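Local atomic coordinates of T-cell surface glycoprotein CD1A1 antigen (Gallus gallus, PDB entry 3JVG), a protein that probably presents lipid antigens to T cells at the cell surface, as a chicken member of the MHC class I-like CD1 family. Residues A[117-122]-A[139-144]. Sequence-based numbering, arbitrary orientation.
With NAG (2-acetamido-2-deoxy-beta-D-glucopyranose), chain H.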
loop_
_atom_site.group_PDB
_atom_site.type_symbol
_atom_site.label_atom_id
_atom_site.label_comp_id
_atom_site.label_asym_id
_atom_site.label_seq_id
_atom_site.Cartn_x
_atom_site.Cartn_y
_atom_site.Cartn_z
ATOM N N ASN A 117 -8.523 14.739 -2.813
ATOM C CA ASN A 117 -9.863 14.431 -3.355
ATOM C C ASN A 117 -10.234 15.543 -4.300
ATOM O O ASN A 117 -10.120 16.697 -3.945
ATOM C CB ASN A 117 -10.892 14.388 -2.230
ATOM C CG ASN A 117 -10.623 13.276 -1.262
ATOM O OD1 ASN A 117 -10.045 12.254 -1.659
ATOM N ND2 ASN A 117 -11.049 13.432 -0.011
ATOM N N PHE A 118 -10.683 15.186 -5.492
ATOM C CA PHE A 118 -11.010 16.163 -6.498
ATOM C C PHE A 118 -12.470 15.973 -6.994
ATOM O O PHE A 118 -13.224 16.945 -7.210
ATOM C CB PHE A 118 -9.955 16.005 -7.600
ATOM C CG PHE A 118 -10.227 16.798 -8.849
ATOM C CD1 PHE A 118 -9.865 18.145 -8.939
ATOM C CD2 PHE A 118 -10.774 16.174 -9.939
ATOM C CE1 PHE A 118 -10.076 18.878 -10.108
ATOM C CE2 PHE A 118 -10.990 16.864 -11.144
ATOM C CZ PHE A 118 -10.631 18.242 -11.234
ATOM N N LEU A 119 -12.886 14.725 -7.157
ATOM C CA LEU A 119 -14.252 14.436 -7.555
ATOM C C LEU A 119 -14.686 13.161 -6.859
ATOM O O LEU A 119 -13.885 12.242 -6.700
ATOM C CB LEU A 119 -14.270 14.262 -9.046
ATOM C CG LEU A 119 -15.199 14.891 -10.036
ATOM C CD1 LEU A 119 -15.768 16.284 -9.670
ATOM C CD2 LEU A 119 -14.511 14.845 -11.445
ATOM N N ARG A 120 -15.931 13.109 -6.428
ATOM C CA ARG A 120 -16.450 11.944 -5.746
ATOM C C ARG A 120 -17.873 11.617 -6.274
ATOM O O ARG A 120 -18.767 12.489 -6.329
ATOM C CB ARG A 120 -16.488 12.146 -4.231
ATOM C CG ARG A 120 -17.272 11.057 -3.493
ATOM C CD ARG A 120 -17.193 11.220 -1.950
ATOM N NE ARG A 120 -15.827 10.933 -1.457
ATOM C CZ ARG A 120 -15.369 11.233 -0.251
ATOM N NH1 ARG A 120 -16.129 11.870 0.642
ATOM N NH2 ARG A 120 -14.117 10.909 0.058
ATOM N N PHE A 121 -18.054 10.357 -6.670
ATOM C CA PHE A 121 -19.331 9.900 -7.120
ATOM C C PHE A 121 -20.317 9.731 -5.972
ATOM O O PHE A 121 -19.973 9.224 -4.893
ATOM C CB PHE A 121 -19.185 8.588 -7.869
ATOM C CG PHE A 121 -20.420 8.232 -8.729
ATOM C CD1 PHE A 121 -20.681 8.905 -9.930
ATOM C CD2 PHE A 121 -21.301 7.239 -8.325
ATOM C CE1 PHE A 121 -21.832 8.582 -10.726
ATOM C CE2 PHE A 121 -22.432 6.902 -9.100
ATOM C CZ PHE A 121 -22.693 7.591 -10.304
ATOM N N ASN A 122 -21.545 10.153 -6.220
ATOM C CA ASN A 122 -22.612 9.996 -5.275
ATOM C C ASN A 122 -23.492 8.950 -5.875
ATOM O O ASN A 122 -24.162 9.228 -6.871
ATOM C CB ASN A 122 -23.369 11.309 -5.197
ATOM C CG ASN A 122 -24.425 11.326 -4.107
ATOM O OD1 ASN A 122 -25.205 10.358 -3.913
ATOM N ND2 ASN A 122 -24.494 12.463 -3.402
ATOM N N LYS A 139 -15.157 22.782 -12.894
ATOM C CA LYS A 139 -15.362 22.423 -14.310
ATOM C C LYS A 139 -15.608 20.931 -14.428
ATOM O O LYS A 139 -16.584 20.503 -15.039
ATOM C CB LYS A 139 -14.146 22.786 -15.133
ATOM C CG LYS A 139 -14.269 22.540 -16.626
ATOM C CD LYS A 139 -13.099 23.253 -17.358
ATOM C CE LYS A 139 -13.060 22.949 -18.861
ATOM N NZ LYS A 139 -12.137 23.889 -19.572
ATOM N N ALA A 140 -14.744 20.141 -13.804
ATOM C CA ALA A 140 -14.843 18.679 -13.882
ATOM C C ALA A 140 -16.223 18.191 -13.426
ATOM O O ALA A 140 -16.831 17.332 -14.056
ATOM C CB ALA A 140 -13.744 18.055 -13.042
ATOM N N GLU A 141 -16.747 18.790 -12.356
ATOM C CA GLU A 141 -18.020 18.394 -11.801
ATOM C C GLU A 141 -19.128 18.689 -12.794
ATOM O O GLU A 141 -19.969 17.844 -13.062
ATOM C CB GLU A 141 -18.290 19.076 -10.462
ATOM C CG GLU A 141 -19.523 18.528 -9.731
ATOM C CD GLU A 141 -20.827 19.151 -10.244
ATOM O OE1 GLU A 141 -20.856 20.354 -10.618
ATOM O OE2 GLU A 141 -21.837 18.434 -10.300
ATOM N N HIS A 142 -19.109 19.869 -13.388
ATOM C CA HIS A 142 -20.174 20.174 -14.359
ATOM C C HIS A 142 -20.123 19.332 -15.623
ATOM O O HIS A 142 -21.167 18.952 -16.175
ATOM C CB HIS A 142 -20.161 21.643 -14.669
ATOM C CG HIS A 142 -20.623 22.473 -13.522
ATOM N ND1 HIS A 142 -19.763 23.217 -12.750
ATOM C CD2 HIS A 142 -21.868 22.670 -13.007
ATOM C CE1 HIS A 142 -20.455 23.848 -11.815
ATOM N NE2 HIS A 142 -21.733 23.535 -11.946
ATOM N N LEU A 143 -18.900 18.993 -16.039
ATOM C CA LEU A 143 -18.680 18.180 -17.227
ATOM C C LEU A 143 -19.235 16.776 -17.003
ATOM O O LEU A 143 -19.994 16.259 -17.817
ATOM C CB LEU A 143 -17.176 18.136 -17.548
ATOM C CG LEU A 143 -16.679 17.173 -18.629
ATOM C CD1 LEU A 143 -17.174 17.501 -20.090
ATOM C CD2 LEU A 143 -15.165 17.114 -18.584
ATOM N N MET A 144 -18.834 16.166 -15.888
ATOM C CA MET A 144 -19.267 14.840 -15.489
ATOM C C MET A 144 -20.754 14.793 -15.090
ATOM O O MET A 144 -21.415 13.749 -15.287
ATOM C CB MET A 144 -18.364 14.321 -14.355
ATOM C CG MET A 144 -16.908 14.141 -14.750
ATOM S SD MET A 144 -16.746 12.917 -16.101
ATOM C CE MET A 144 -16.724 13.977 -17.525
HETATM C C1 NAG H . -23.608 20.818 -20.061
HETATM C C2 NAG H . -22.457 21.774 -20.403
HETATM C C3 NAG H . -22.899 23.159 -20.896
HETATM C C4 NAG H . -24.029 23.058 -21.933
HETATM C C5 NAG H . -25.120 22.196 -21.291
HETATM C C6 NAG H . -26.441 22.139 -22.065
HETATM C C7 NAG H . -20.299 21.672 -19.470
HETATM C C8 NAG H . -19.332 21.906 -18.344
HETATM N N2 NAG H . -21.570 21.992 -19.297
HETATM O O3 NAG H . -21.753 23.867 -21.355
HETATM O O4 NAG H . -24.496 24.326 -22.359
HETATM O O5 NAG H . -24.588 20.899 -21.097
HETATM O O6 NAG H . -26.578 20.960 -22.830
HETATM O O7 NAG H . -19.916 21.175 -20.521
#
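Phe118 and Leu119 at a classic beta bulge in the floor sheet of the MHC-I-like domain meet Ala140, Glu141 and Met144 of helix 135-145, the short first helix of the two-part helical wall, packed over the edge of the floor sheet at strand 127-130. Both bulge residues lie opposite Ile111, and both side chains reach the helix. The methyl CB of Ala140 is the meeting point: it sits obliquely at the far end of the Phe118 ring, 3.6 Å from CE2, while Leu119 CD2 approaches to 3.7 Å of the same Ala140 CB. Phe118 CB does not point at the helix, but with CG anti to the backbone N (chi1 171°) the ring comes nearer to it, and CZ as well as CE2 meets the Ala140 methyl. The two methyls of Leu119 have different partners. CD1 rests on the helix backbone, 3.8 Å from Glu141 CA, and also touches CB of Glu141, whereas CD2, besides touching Ala140, reaches on to Met144, 4.1 Å from its CG. The Leu119 and Met144 side chains cross at about a right angle. Strand and helix axes pass 9.0 Å apart, running roughly the same way at 23°. Around the contact, the Phe118 ring meets Tyr113 and, edge-to-face, Phe91; Leu119 and Met144 both touch Trp128 of strand 127-130, and Met144 also touches Leu78 of helix 58-82. CB of His142 lies 3.8 Å from C8 of an N-linked glycan sugar. No hydrogen bond joins the two segments, so helix and sheet meet here through apolar packing, with the Ala140 methyl in contact with both bulge side chains.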